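Local atomic coordinates of ribonuclease (Chelonia mydas, PDB entry 2ZPO), a protein that probably acts as a secreted endonuclease of the pancreatic ribonuclease family, cleaving single- and double-stranded RNA on the 3' side of pyrimidine nucleotides. Residues E5-Q10 with G110-Y115; Y14-A19 with A77-R82; N27-R32 with N44-A49; C81-G86 with C92-G97. All coordinates share one frame; numbering follows the deposited sequence.

Interaction 1. Residues E5-Q10 with G110-Y115; sequences EKFLRQ and GLPVHY. With SO4 (sulfate ion), chain B.
F7 and P112 illustrate how one CH-pi contact can seat a helix against a strand. F7 leaves helix 3-11 with its CG anti to the backbone N (chi1 179°), which carries the ring to strand 111-118. There CB of P112 stands over the middle of one face, 3.7 Å from the centroid of the F7 ring. Its approach is only 8° off the ring normal, and the two side chains cross at about a right angle. The remaining apolar contact is F7 CE2 with Y115 CB at 4.2 Å.

Backbone packs at the ring edge: F7 CE2 lies 3.6 Å from C of H114, and Y115 N sits in the ring plane. I54 of helix 51-55 and the ring of H11 also pack on F7.

Polar links run instead through a sulfate, probably from the crystallisation liquor, and a water. In the conformers described, H114 donates from ND1 to sulfate O3 over 2.8 Å, nearly straight (165°), and Q10 NE2 donates to the water at 2.9 Å. The water can donate to sulfate O3. Y115 N gives its hydrogen to sulfate O4 at 2.7 Å, and H11 NE2 supplies another bond.

The ring packs where V113 and H114, both facing A106 of strand 94-108, form a classic beta bulge. The donors converging on one anion are consistent with a phosphate-binding active site, H11 and H114 being the probable proton acceptor and donor.

Interaction 2. Residues Y14-A19 with A77-R82; sequences YPRTAA and ALTTCR. With SO4 (sulfate ion), chain F.
R16 reaches across to T79 from the loop between helices 3-11 and 22-32, which in this pancreatic ribonuclease fold passes beside strand 69-83 of the antiparallel sheet. The contact is a worked example of a single side chain spanning a wide gap, since the nearest CA atoms, those of R16 and A77, are 9.0 Å apart. R16 manages it by stretching out: CG is anti to the backbone N (chi1 -167°) and the chain stays extended to NE.

The two side chains meet at about a right angle, with the threonine at the edge of the guanidinium group. In the conformer described, R16 NH2 donates to T79 OG1 over 2.8 Å at an angle of 154°, the oxygen lying practically in the guanidinium plane. The methyl group comes in beside it, T79 CG2 being 3.5 Å from R16 NH2. T79 OG1 is held from a second quarter by NE2 of H48, so the arginine adds to a hydroxyl already engaged. Y25 of helix 22-32 makes a cation-pi contact with R16.

Further along the strand, C81 is tied to C26 by a disulfide, and R82, a probable substrate-binding residue, bends at its third torsion to grip a second sulfate. R82 NE donates to sulfate O1 at 2.7 Å, nearly straight at 164°, while R82 NH2 takes the neighbouring oxygen O3 at 2.8 Å.

Interaction 3. Residues N27-R32 with N44-A49; sequences NQMMQR and NTFVHA
M29 meets the outer end of F46 with the root of its side chain, CB lying 3.7 Å from F46 CZ. CB points toward the strand and does the touching, while the bends at the second and third torsions belong to a chain end that makes no contact with F46.

One residue on, M30 works the other way: its bent chain brings SD within 3.6 Å of N44 CB. The same sulfur forms a Met-aromatic contact, 4.9 Å from the centroid of the F46 ring and approaching at 69° to the ring normal. In the ribonuclease fold this is where residues 27-32 of helix 22-32 cross residues 44-47 of strand 43-47 at 94°, and the side chains that meet between them are buried. An alanine in place of F46 is likely to open a gap beneath the helix, leaving M29 CB and the M30 sulfur without their aromatic partner. N44 ND2 sits 3.3 Å above the centre of one F46 ring face, its amide fixed by K41 NZ at OD1 and by Q10 O at ND2.

Interaction 4. Residues C81-G86 with C92-G97; sequences CRLQGG and CNYNGG. With SO4 (sulfate ion), chain F.
R82 and N95 form the hydrogen-bonded pair at the heart of this contact. R82 N donates to N95 O at 2.9 Å, and N95 N returns the bond to R82 O, both almost straight. Beyond it Q84 N donates to N93 O over 2.7 Å. C81 with G96 and L83 with Y94 are the flanking non-hydrogen-bonded pairs.

Side chains then close over the backbone. L83, its CG anti to the backbone N (chi1 -168°), sets CD1 over one face of the tyrosine, a CH-pi contact 3.9 Å from the centroid of the Y94 ring. Q84 crosses N95 at about a right angle, the amide planes 61° apart. The bond from Q84 NE2 to N95 OD1 is doubtful: short at 2.6 Å, bent to 133°, and with the two donors Q84 NE2 and N95 ND2 3.0 Å apart. A water accepts from N95 ND2 and can donate to R82 O.

A second shell positions these groups. Y94 OH bonds to K41 O, and Y94 N donates to OD1 of N27. Replacing Y94 by an alanine would probably strip L83 CD1 of its aromatic face and leave K41 O without its hydroxyl partner. Disulfides C81-C26 and C92-C40 tie this end to helix 22-32 and a loop. Register and cross-strand packing are those of the antiparallel beta hairpin of strands 69-83 and 94-108, in the central sheet of the pancreatic ribonuclease fold.

In the fold
The four contacts show how one sheet can serve as common ground for helices, a loop and an active site. Interactions 2 and 3 lie closest, centres about 6 Å apart, and meet where T79 OG1 and H48 NE2 probably hydrogen-bond at 2.7 Å. Interaction 4 shares C81 and R82 with interaction 2 and joins interaction 3 through N27 OD1 and Y94 N, also 2.7 Å apart. Interaction 1, whose sulfate marks the probable catalytic site, touches interaction 3 through Q10 and N44, the latter a probable substrate-binding residue with its side chain about 3 Å from that of H11. Interactions 1 and 4, with centres about 22 Å apart, do not touch.

Interaction 1. Residues E5-Q10 with G110-Y115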
loop_
_atom_site.group_PDB
_atom_site.type_symbol
_atom_site.label_atom_id
_atom_site.label_comp_id
_atom_site.label_asym_id
_atom_site.label_seq_id
_atom_site.Cartn_x
_atom_site.Cartn_y
_atom_site.Cartn_z
ATOM N N GLU A 5 4.146 4.218 11.294
ATOM C CA GLU A 5 2.711 4.466 11.375
ATOM C C GLU A 5 2.158 4.947 10.031
ATOM O O GLU A 5 1.058 4.583 9.648
ATOM C CB GLU A 5 2.375 5.481 12.473
ATOM C CG GLU A 5 2.481 4.871 13.864
ATOM C CD GLU A 5 2.301 5.889 14.965
ATOM O OE1 GLU A 5 2.653 7.073 14.741
ATOM O OE2 GLU A 5 1.847 5.475 16.060
ATOM N N LYS A 6 2.932 5.778 9.331
ATOM C CA LYS A 6 2.490 6.284 8.020
ATOM C C LYS A 6 2.421 5.146 7.006
ATOM O O LYS A 6 1.515 5.103 6.180
ATOM C CB LYS A 6 3.422 7.379 7.515
ATOM C CG LYS A 6 3.067 7.885 6.101
ATOM C CD LYS A 6 3.818 9.152 5.791
ATOM C CE LYS A 6 3.446 9.664 4.393
ATOM N NZ LYS A 6 3.890 11.090 4.220
ATOM N N PHE A 7 3.361 4.218 7.106
ATOM C CA PHE A 7 3.347 3.051 6.221
ATOM C C PHE A 7 2.095 2.194 6.469
ATOM O O PHE A 7 1.435 1.786 5.511
ATOM C CB PHE A 7 4.612 2.204 6.370
ATOM C CG PHE A 7 4.616 0.975 5.487
ATOM C CD1 PHE A 7 4.055 -0.220 5.939
ATOM C CD2 PHE A 7 5.152 1.026 4.188
ATOM C CE1 PHE A 7 4.042 -1.360 5.118
ATOM C CE2 PHE A 7 5.176 -0.107 3.364
ATOM C CZ PHE A 7 4.595 -1.305 3.822
ATOM N N LEU A 8 1.780 1.888 7.724
ATOM C CA LEU A 8 0.552 1.161 8.028
ATOM C C LEU A 8 -0.693 1.913 7.549
ATOM O O LEU A 8 -1.604 1.314 7.002
ATOM C CB LEU A 8 0.432 0.902 9.538
ATOM C CG LEU A 8 1.547 0.103 10.198
ATOM C CD1 LEU A 8 1.100 -0.210 11.624
ATOM C CD2 LEU A 8 1.894 -1.165 9.466
ATOM N N ARG A 9 -0.726 3.229 7.776
ATOM C CA ARG A 9 -1.914 4.004 7.426
ATOM C C ARG A 9 -2.155 3.986 5.926
ATOM O O ARG A 9 -3.289 3.797 5.478
ATOM C CB ARG A 9 -1.744 5.457 7.898
ATOM C CG ARG A 9 -2.857 6.403 7.414
ATOM C CD ARG A 9 -2.743 7.804 8.041
ATOM N NE ARG A 9 -1.451 8.462 7.842
ATOM C CZ ARG A 9 -1.119 9.149 6.752
ATOM N NH1 ARG A 9 -1.983 9.263 5.756
ATOM N NH2 ARG A 9 0.083 9.719 6.661
ATOM N N GLN A 10 -1.086 4.163 5.164
ATOM C CA GLN A 10 -1.151 4.238 3.713
ATOM C C GLN A 10 -1.291 2.859 3.024
ATOM O O GLN A 10 -1.963 2.758 1.981
ATOM C CB GLN A 10 0.061 4.977 3.141
ATOM C CG GLN A 10 0.069 6.483 3.459
ATOM C CD GLN A 10 1.045 7.284 2.634
ATOM O OE1 GLN A 10 0.694 8.346 2.114
ATOM N NE2 GLN A 10 2.270 6.815 2.527
ATOM N N GLY A 110 15.085 -2.174 10.081
ATOM C CA GLY A 110 14.306 -3.379 10.311
ATOM C C GLY A 110 12.805 -3.187 10.239
ATOM O O GLY A 110 12.058 -4.141 10.504
ATOM N N LEU A 111 12.360 -1.968 9.917
ATOM C CA LEU A 111 10.929 -1.666 9.769
ATOM C C LEU A 111 10.602 -1.073 8.388
ATOM O O LEU A 111 11.411 -0.331 7.808
ATOM C CB LEU A 111 10.445 -0.697 10.848
ATOM C CG LEU A 111 10.569 -1.219 12.283
ATOM C CD1 LEU A 111 10.228 -0.075 13.227
ATOM C CD2 LEU A 111 9.695 -2.473 12.574
ATOM N N PRO A 112 9.399 -1.382 7.871
ATOM C CA PRO A 112 8.951 -0.828 6.586
ATOM C C PRO A 112 8.701 0.679 6.660
ATOM O O PRO A 112 8.063 1.156 7.606
ATOM C CB PRO A 112 7.640 -1.570 6.308
ATOM C CG PRO A 112 7.172 -2.063 7.613
ATOM C CD PRO A 112 8.399 -2.297 8.455
ATOM N N VAL A 113 9.157 1.415 5.641
ATOM C CA VAL A 113 8.915 2.869 5.583
ATOM C C VAL A 113 8.282 3.331 4.264
ATOM O O VAL A 113 7.625 4.357 4.228
ATOM C CB VAL A 113 10.195 3.692 5.919
ATOM C CG1 VAL A 113 10.597 3.484 7.394
ATOM C CG2 VAL A 113 11.327 3.318 5.008
ATOM N N HIS A 114 8.487 2.586 3.189
ATOM C CA HIS A 114 7.808 2.924 1.928
ATOM C C HIS A 114 7.425 1.668 1.153
ATOM O O HIS A 114 8.063 0.630 1.247
ATOM C CB HIS A 114 8.697 3.765 1.007
ATOM C CG HIS A 114 9.274 4.987 1.653
ATOM N ND1 HIS A 114 8.489 6.014 2.124
ATOM C CD2 HIS A 114 10.558 5.338 1.907
ATOM C CE1 HIS A 114 9.264 6.948 2.653
ATOM N NE2 HIS A 114 10.523 6.563 2.532
ATOM N N TYR A 115 6.380 1.799 0.348
ATOM C CA TYR A 115 6.023 0.740 -0.589
ATOM C C TYR A 115 6.626 1.118 -1.920
ATOM O O TYR A 115 6.432 2.250 -2.384
ATOM C CB TYR A 115 4.501 0.638 -0.678
ATOM C CG TYR A 115 4.015 -0.447 -1.619
ATOM C CD1 TYR A 115 3.787 -1.737 -1.154
ATOM C CD2 TYR A 115 3.829 -0.191 -2.989
ATOM C CE1 TYR A 115 3.370 -2.750 -2.016
ATOM C CE2 TYR A 115 3.384 -1.200 -3.846
ATOM C CZ TYR A 115 3.155 -2.468 -3.360
ATOM O OH TYR A 115 2.729 -3.491 -4.173
HETATM S S SO4 B . 5.146 5.656 0.215
HETATM O O1 SO4 B . 3.711 5.928 0.216
HETATM O O2 SO4 B . 5.835 6.447 -0.804
HETATM O O3 SO4 B . 5.757 5.959 1.531
HETATM O O4 SO4 B . 5.361 4.264 -0.133
HETATM O O HOH W 1 4.259 4.968 3.569
#

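Interaction 2. Residues Y14-A19 with A77-R82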
loop_
_atom_site.group_PDB
_atom_site.type_symbol
_atom_site.label_atom_id
_atom_site.label_comp_id
_atom_site.label_asym_id
_atom_site.label_seq_id
_atom_site.Cartn_x
_atom_site.Cartn_y
_atom_site.Cartn_z
ATOM N N TYR A 14 -5.848 -4.902 6.771
ATOM C CA TYR A 14 -5.984 -6.302 7.122
ATOM C C TYR A 14 -6.782 -6.497 8.424
ATOM O O TYR A 14 -6.411 -5.916 9.436
ATOM C CB TYR A 14 -4.595 -6.938 7.268
ATOM C CG TYR A 14 -4.719 -8.344 7.783
ATOM C CD1 TYR A 14 -5.049 -9.389 6.915
ATOM C CD2 TYR A 14 -4.575 -8.610 9.146
ATOM C CE1 TYR A 14 -5.214 -10.683 7.394
ATOM C CE2 TYR A 14 -4.742 -9.898 9.634
ATOM C CZ TYR A 14 -5.049 -10.919 8.746
ATOM O OH TYR A 14 -5.193 -12.192 9.224
ATOM N N PRO A 15 -7.851 -7.338 8.386
ATOM C CA PRO A 15 -8.408 -7.984 7.180
ATOM C C PRO A 15 -8.902 -6.930 6.190
ATOM O O PRO A 15 -9.131 -5.779 6.601
ATOM C CB PRO A 15 -9.602 -8.809 7.716
ATOM C CG PRO A 15 -9.351 -8.924 9.212
ATOM C CD PRO A 15 -8.589 -7.713 9.612
ATOM N N ARG A 16 -9.020 -7.325 4.916
ATOM C CA ARG A 16 -9.464 -6.413 3.870
ATOM C C ARG A 16 -10.804 -5.794 4.249
ATOM O O ARG A 16 -11.710 -6.489 4.747
ATOM C CB ARG A 16 -9.558 -7.149 2.537
ATOM C CG ARG A 16 -9.699 -6.209 1.354
ATOM C CD ARG A 16 -9.698 -6.960 0.047
ATOM N NE ARG A 16 -9.518 -6.046 -1.074
ATOM C CZ ARG A 16 -10.509 -5.463 -1.739
ATOM N NH1 ARG A 16 -11.782 -5.706 -1.417
ATOM N NH2 ARG A 16 -10.233 -4.654 -2.743
ATOM N N THR A 17 -10.909 -4.481 4.065
ATOM C CA THR A 17 -12.148 -3.760 4.344
ATOM C C THR A 17 -13.174 -4.113 3.280
ATOM O O THR A 17 -12.867 -4.147 2.092
ATOM C CB THR A 17 -11.872 -2.240 4.416
ATOM O OG1 THR A 17 -11.049 -1.982 5.543
ATOM C CG2 THR A 17 -13.170 -1.413 4.530
ATOM N N ALA A 18 -14.390 -4.448 3.726
ATOM C CA ALA A 18 -15.455 -4.844 2.827
ATOM C C ALA A 18 -15.930 -3.637 2.017
ATOM O O ALA A 18 -15.926 -2.512 2.516
ATOM C CB ALA A 18 -16.628 -5.449 3.628
ATOM N N ALA A 19 -16.279 -3.890 0.763
ATOM C CA ALA A 19 -16.770 -2.860 -0.159
ATOM C C ALA A 19 -17.539 -3.547 -1.281
ATOM O O ALA A 19 -17.354 -4.747 -1.491
ATOM C CB ALA A 19 -15.601 -2.017 -0.713
ATOM N N ALA A 77 -2.160 -10.745 -0.954
ATOM C CA ALA A 77 -3.351 -10.134 -1.552
ATOM C C ALA A 77 -3.128 -8.612 -1.555
ATOM O O ALA A 77 -2.764 -8.017 -0.531
ATOM C CB ALA A 77 -4.587 -10.473 -0.740
ATOM N N LEU A 78 -3.374 -7.982 -2.701
ATOM C CA LEU A 78 -3.177 -6.537 -2.906
ATOM C C LEU A 78 -4.377 -5.903 -3.567
ATOM O O LEU A 78 -5.056 -6.548 -4.377
ATOM C CB LEU A 78 -1.983 -6.288 -3.832
ATOM C CG LEU A 78 -0.639 -6.912 -3.501
ATOM C CD1 LEU A 78 0.355 -6.541 -4.568
ATOM C CD2 LEU A 78 -0.134 -6.451 -2.125
ATOM N N THR A 79 -4.643 -4.648 -3.219
ATOM C CA THR A 79 -5.535 -3.826 -4.035
ATOM C C THR A 79 -4.764 -2.575 -4.423
ATOM O O THR A 79 -4.184 -1.889 -3.556
ATOM C CB THR A 79 -6.806 -3.425 -3.279
ATOM O OG1 THR A 79 -7.440 -4.618 -2.802
ATOM C CG2 THR A 79 -7.790 -2.650 -4.203
ATOM N N THR A 80 -4.777 -2.278 -5.717
ATOM C CA THR A 80 -4.058 -1.130 -6.262
ATOM C C THR A 80 -5.071 -0.134 -6.779
ATOM O O THR A 80 -5.953 -0.494 -7.566
ATOM C CB THR A 80 -3.028 -1.559 -7.349
ATOM O OG1 THR A 80 -2.193 -2.597 -6.818
ATOM C CG2 THR A 80 -2.170 -0.401 -7.732
ATOM N N CYS A 81 -4.944 1.110 -6.312
ATOM C CA CYS A 81 -5.842 2.191 -6.667
ATOM C C CYS A 81 -5.077 3.224 -7.482
ATOM O O CYS A 81 -3.972 3.600 -7.107
ATOM C CB CYS A 81 -6.383 2.853 -5.396
ATOM S SG CYS A 81 -7.208 1.694 -4.281
ATOM N N ARG A 82 -5.679 3.660 -8.587
ATOM C CA ARG A 82 -5.090 4.667 -9.473
ATOM C C ARG A 82 -6.155 5.726 -9.761
ATOM O O ARG A 82 -7.291 5.410 -10.075
ATOM C CB ARG A 82 -4.587 4.031 -10.773
ATOM C CG ARG A 82 -3.231 3.327 -10.620
ATOM C CD ARG A 82 -2.808 2.534 -11.869
ATOM N NE ARG A 82 -2.478 3.376 -13.029
ATOM C CZ ARG A 82 -1.254 3.840 -13.316
ATOM N NH1 ARG A 82 -0.227 3.584 -12.518
ATOM N NH2 ARG A 82 -1.069 4.594 -14.403
HETATM S S SO4 F . -4.472 3.557 -15.630
HETATM O O1 SO4 F . -4.746 4.154 -14.324
HETATM O O2 SO4 F . -5.547 3.892 -16.561
HETATM O O3 SO4 F . -3.206 4.078 -16.143
HETATM O O4 SO4 F . -4.397 2.104 -15.501
#

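Interaction 3. Residues N27-R32 with N44-A49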
loop_
_atom_site.group_PDB
_atom_site.type_symbol
_atom_site.label_atom_id
_atom_site.label_comp_id
_atom_site.label_asym_id
_atom_site.label_seq_id
_atom_site.Cartn_x
_atom_site.Cartn_y
_atom_site.Cartn_z
ATOM N N ASN A 27 -12.146 4.454 -3.591
ATOM C CA ASN A 27 -12.666 5.744 -3.248
ATOM C C ASN A 27 -12.784 5.939 -1.726
ATOM O O ASN A 27 -12.362 6.961 -1.179
ATOM C CB ASN A 27 -14.006 5.930 -3.960
ATOM C CG ASN A 27 -13.828 6.198 -5.458
ATOM O OD1 ASN A 27 -12.767 6.687 -5.896
ATOM N ND2 ASN A 27 -14.871 5.923 -6.248
ATOM N N GLN A 28 -13.317 4.923 -1.055
ATOM C CA GLN A 28 -13.502 4.986 0.390
ATOM C C GLN A 28 -12.170 4.961 1.139
ATOM O O GLN A 28 -11.939 5.735 2.061
ATOM C CB GLN A 28 -14.384 3.813 0.849
ATOM C CG GLN A 28 -15.817 3.933 0.337
ATOM C CD GLN A 28 -16.748 2.790 0.793
ATOM O OE1 GLN A 28 -16.342 1.635 0.924
ATOM N NE2 GLN A 28 -18.022 3.126 1.001
ATOM N N MET A 29 -11.284 4.066 0.731
ATOM C CA MET A 29 -10.067 3.806 1.521
ATOM C C MET A 29 -9.064 4.949 1.339
ATOM O O MET A 29 -8.395 5.360 2.290
ATOM C CB MET A 29 -9.463 2.446 1.142
ATOM C CG MET A 29 -10.277 1.245 1.568
ATOM S SD MET A 29 -10.453 1.078 3.362
ATOM C CE MET A 29 -8.782 1.294 3.913
ATOM N N MET A 30 -8.988 5.488 0.124
ATOM C CA MET A 30 -8.075 6.609 -0.128
ATOM C C MET A 30 -8.449 7.790 0.748
ATOM O O MET A 30 -7.587 8.480 1.247
ATOM C CB MET A 30 -8.079 6.986 -1.606
ATOM C CG MET A 30 -7.386 5.957 -2.516
ATOM S SD MET A 30 -5.660 5.561 -2.085
ATOM C CE MET A 30 -4.811 7.026 -2.674
ATOM N N GLN A 31 -9.744 7.995 0.937
ATOM C CA GLN A 31 -10.202 9.084 1.810
ATOM C C GLN A 31 -10.013 8.757 3.292
ATOM O O GLN A 31 -9.428 9.547 4.031
ATOM C CB GLN A 31 -11.673 9.395 1.553
ATOM C CG GLN A 31 -12.180 10.536 2.426
ATOM C CD GLN A 31 -13.570 11.002 2.065
ATOM O OE1 GLN A 31 -14.035 10.805 0.943
ATOM N NE2 GLN A 31 -14.240 11.647 3.016
ATOM N N ARG A 32 -10.506 7.585 3.705
ATOM C CA ARG A 32 -10.439 7.153 5.114
ATOM C C ARG A 32 -9.008 7.200 5.659
ATOM O O ARG A 32 -8.767 7.598 6.824
ATOM C CB ARG A 32 -11.028 5.735 5.276
ATOM C CG ARG A 32 -12.552 5.648 5.153
ATOM C CD ARG A 32 -13.054 4.191 5.188
ATOM N NE ARG A 32 -14.510 4.108 5.011
ATOM C CZ ARG A 32 -15.163 3.001 4.659
ATOM N NH1 ARG A 32 -14.491 1.871 4.431
ATOM N NH2 ARG A 32 -16.487 3.015 4.518
ATOM N N ASN A 44 -1.897 4.190 -5.074
ATOM C CA ASN A 44 -1.577 3.602 -3.786
ATOM C C ASN A 44 -1.984 2.137 -3.775
ATOM O O ASN A 44 -3.045 1.784 -4.292
ATOM C CB ASN A 44 -2.286 4.353 -2.655
ATOM C CG ASN A 44 -1.842 3.891 -1.285
ATOM O OD1 ASN A 44 -0.757 4.234 -0.840
ATOM N ND2 ASN A 44 -2.690 3.123 -0.600
ATOM N N THR A 45 -1.104 1.296 -3.243
ATOM C CA THR A 45 -1.410 -0.105 -3.029
ATOM C C THR A 45 -1.692 -0.397 -1.554
ATOM O O THR A 45 -0.915 -0.015 -0.652
ATOM C CB THR A 45 -0.254 -1.004 -3.523
ATOM O OG1 THR A 45 -0.090 -0.820 -4.945
ATOM C CG2 THR A 45 -0.537 -2.477 -3.196
ATOM N N PHE A 46 -2.788 -1.118 -1.318
ATOM C CA PHE A 46 -3.118 -1.623 0.007
ATOM C C PHE A 46 -2.744 -3.080 0.032
ATOM O O PHE A 46 -3.097 -3.840 -0.883
ATOM C CB PHE A 46 -4.616 -1.453 0.272
ATOM C CG PHE A 46 -5.040 -0.007 0.368
ATOM C CD1 PHE A 46 -4.827 0.714 1.555
ATOM C CD2 PHE A 46 -5.600 0.649 -0.739
ATOM C CE1 PHE A 46 -5.217 2.077 1.649
ATOM C CE2 PHE A 46 -5.999 1.998 -0.645
ATOM C CZ PHE A 46 -5.799 2.707 0.545
ATOM N N VAL A 47 -1.991 -3.469 1.058
ATOM C CA VAL A 47 -1.561 -4.860 1.186
ATOM C C VAL A 47 -2.462 -5.505 2.246
ATOM O O VAL A 47 -2.583 -4.979 3.350
ATOM C CB VAL A 47 -0.069 -4.950 1.623
ATOM C CG1 VAL A 47 0.344 -6.392 1.714
ATOM C CG2 VAL A 47 0.863 -4.177 0.647
ATOM N N HIS A 48 -3.058 -6.665 1.926
ATOM C CA HIS A 48 -3.993 -7.347 2.853
ATOM C C HIS A 48 -3.276 -8.460 3.598
ATOM O O HIS A 48 -3.518 -9.658 3.400
ATOM C CB HIS A 48 -5.245 -7.836 2.108
ATOM C CG HIS A 48 -5.820 -6.783 1.220
ATOM N ND1 HIS A 48 -6.134 -5.521 1.688
ATOM C CD2 HIS A 48 -6.053 -6.764 -0.119
ATOM C CE1 HIS A 48 -6.576 -4.784 0.680
ATOM N NE2 HIS A 48 -6.536 -5.516 -0.423
ATOM N N ALA A 49 -2.359 -8.039 4.456
ATOM C CA ALA A 49 -1.636 -8.939 5.363
ATOM C C ALA A 49 -1.363 -8.098 6.606
ATOM O O ALA A 49 -1.420 -6.870 6.565
ATOM C CB ALA A 49 -0.325 -9.375 4.745
#

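Interaction 4. Residues C81-G86 with C92-G97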
loop_
_atom_site.group_PDB
_atom_site.type_symbol
_atom_site.label_atom_id
_atom_site.label_comp_id
_atom_site.label_asym_id
_atom_site.label_seq_id
_atom_site.Cartn_x
_atom_site.Cartn_y
_atom_site.Cartn_z
ATOM N N CYS A 81 -4.944 1.110 -6.312
ATOM C CA CYS A 81 -5.842 2.191 -6.667
ATOM C C CYS A 81 -5.077 3.224 -7.482
ATOM O O CYS A 81 -3.972 3.600 -7.107
ATOM C CB CYS A 81 -6.383 2.853 -5.396
ATOM S SG CYS A 81 -7.208 1.694 -4.281
ATOM N N ARG A 82 -5.679 3.660 -8.587
ATOM C CA ARG A 82 -5.090 4.667 -9.473
ATOM C C ARG A 82 -6.155 5.726 -9.761
ATOM O O ARG A 82 -7.291 5.410 -10.075
ATOM C CB ARG A 82 -4.587 4.031 -10.773
ATOM C CG ARG A 82 -3.231 3.327 -10.620
ATOM C CD ARG A 82 -2.808 2.534 -11.869
ATOM N NE ARG A 82 -2.478 3.376 -13.029
ATOM C CZ ARG A 82 -1.254 3.840 -13.316
ATOM N NH1 ARG A 82 -0.227 3.584 -12.518
ATOM N NH2 ARG A 82 -1.069 4.594 -14.403
ATOM N N LEU A 83 -5.753 6.987 -9.617
ATOM C CA LEU A 83 -6.628 8.141 -9.780
ATOM C C LEU A 83 -7.151 8.211 -11.203
ATOM O O LEU A 83 -6.397 8.001 -12.159
ATOM C CB LEU A 83 -5.840 9.411 -9.484
ATOM C CG LEU A 83 -6.617 10.725 -9.307
ATOM C CD1 LEU A 83 -7.505 10.723 -8.056
ATOM C CD2 LEU A 83 -5.642 11.875 -9.256
ATOM N N GLN A 84 -8.445 8.476 -11.330
ATOM C CA GLN A 84 -9.014 8.850 -12.635
ATOM C C GLN A 84 -8.550 10.247 -13.015
ATOM O O GLN A 84 -8.764 11.234 -12.266
ATOM C CB GLN A 84 -10.534 8.828 -12.616
ATOM C CG GLN A 84 -11.084 7.500 -12.205
ATOM C CD GLN A 84 -12.516 7.316 -12.580
ATOM O OE1 GLN A 84 -13.340 8.238 -12.493
ATOM N NE2 GLN A 84 -12.854 6.095 -12.984
ATOM N N GLY A 85 -7.946 10.314 -14.203
ATOM C CA GLY A 85 -7.291 11.519 -14.767
ATOM C C GLY A 85 -6.175 11.997 -13.870
ATOM O O GLY A 85 -5.497 11.186 -13.225
ATOM N N GLY A 86 -5.861 13.283 -13.937
ATOM C CA GLY A 86 -4.423 13.754 -13.933
ATOM C C GLY A 86 -4.490 14.914 -12.881
ATOM O O GLY A 86 -3.447 15.506 -12.601
ATOM N N CYS A 92 -11.669 13.276 -5.691
ATOM C CA CYS A 92 -10.699 12.260 -6.028
ATOM C C CYS A 92 -11.440 10.972 -6.330
ATOM O O CYS A 92 -11.961 10.331 -5.412
ATOM C CB CYS A 92 -9.781 12.021 -4.824
ATOM S SG CYS A 92 -8.955 13.499 -4.223
ATOM N N ASN A 93 -11.517 10.606 -7.605
ATOM C CA ASN A 93 -12.143 9.347 -8.030
ATOM C C ASN A 93 -11.107 8.354 -8.495
ATOM O O ASN A 93 -10.177 8.715 -9.240
ATOM C CB ASN A 93 -13.150 9.597 -9.151
ATOM C CG ASN A 93 -14.346 10.377 -8.665
ATOM O OD1 ASN A 93 -15.130 9.866 -7.881
ATOM N ND2 ASN A 93 -14.479 11.621 -9.111
ATOM N N TYR A 94 -11.237 7.109 -8.045
ATOM C CA TYR A 94 -10.225 6.092 -8.319
ATOM C C TYR A 94 -10.783 4.932 -9.103
ATOM O O TYR A 94 -11.983 4.685 -9.069
ATOM C CB TYR A 94 -9.612 5.572 -6.996
ATOM C CG TYR A 94 -8.770 6.628 -6.313
ATOM C CD1 TYR A 94 -7.402 6.751 -6.605
ATOM C CD2 TYR A 94 -9.337 7.528 -5.417
ATOM C CE1 TYR A 94 -6.632 7.730 -6.016
ATOM C CE2 TYR A 94 -8.559 8.529 -4.801
ATOM C CZ TYR A 94 -7.207 8.623 -5.116
ATOM O OH TYR A 94 -6.431 9.604 -4.521
ATOM N N ASN A 95 -9.899 4.249 -9.833
ATOM C CA ASN A 95 -10.178 2.908 -10.340
ATOM C C ASN A 95 -9.219 1.974 -9.603
ATOM O O ASN A 95 -8.251 2.420 -8.999
ATOM C CB ASN A 95 -9.947 2.812 -11.849
ATOM C CG ASN A 95 -10.894 3.701 -12.645
ATOM O OD1 ASN A 95 -12.124 3.634 -12.486
ATOM N ND2 ASN A 95 -10.325 4.551 -13.489
ATOM N N GLY A 96 -9.503 0.677 -9.628
ATOM C CA GLY A 96 -8.699 -0.244 -8.839
ATOM C C GLY A 96 -8.680 -1.625 -9.456
ATOM O O GLY A 96 -9.551 -1.960 -10.248
ATOM N N GLY A 97 -7.655 -2.402 -9.112
ATOM C CA GLY A 97 -7.589 -3.816 -9.438
ATOM C C GLY A 97 -7.099 -4.570 -8.219
ATOM O O GLY A 97 -6.526 -3.976 -7.307
HETATM S S SO4 F . -4.472 3.557 -15.630
HETATM O O1 SO4 F . -4.746 4.154 -14.324
HETATM O O2 SO4 F . -5.547 3.892 -16.561
HETATM O O3 SO4 F . -3.206 4.078 -16.143
HETATM O O4 SO4 F . -4.397 2.104 -15.501
HETATM O O HOH W 2 -7.826 5.262 -13.133
HETATM O O HOH W 3 -10.153 12.034 -9.818
#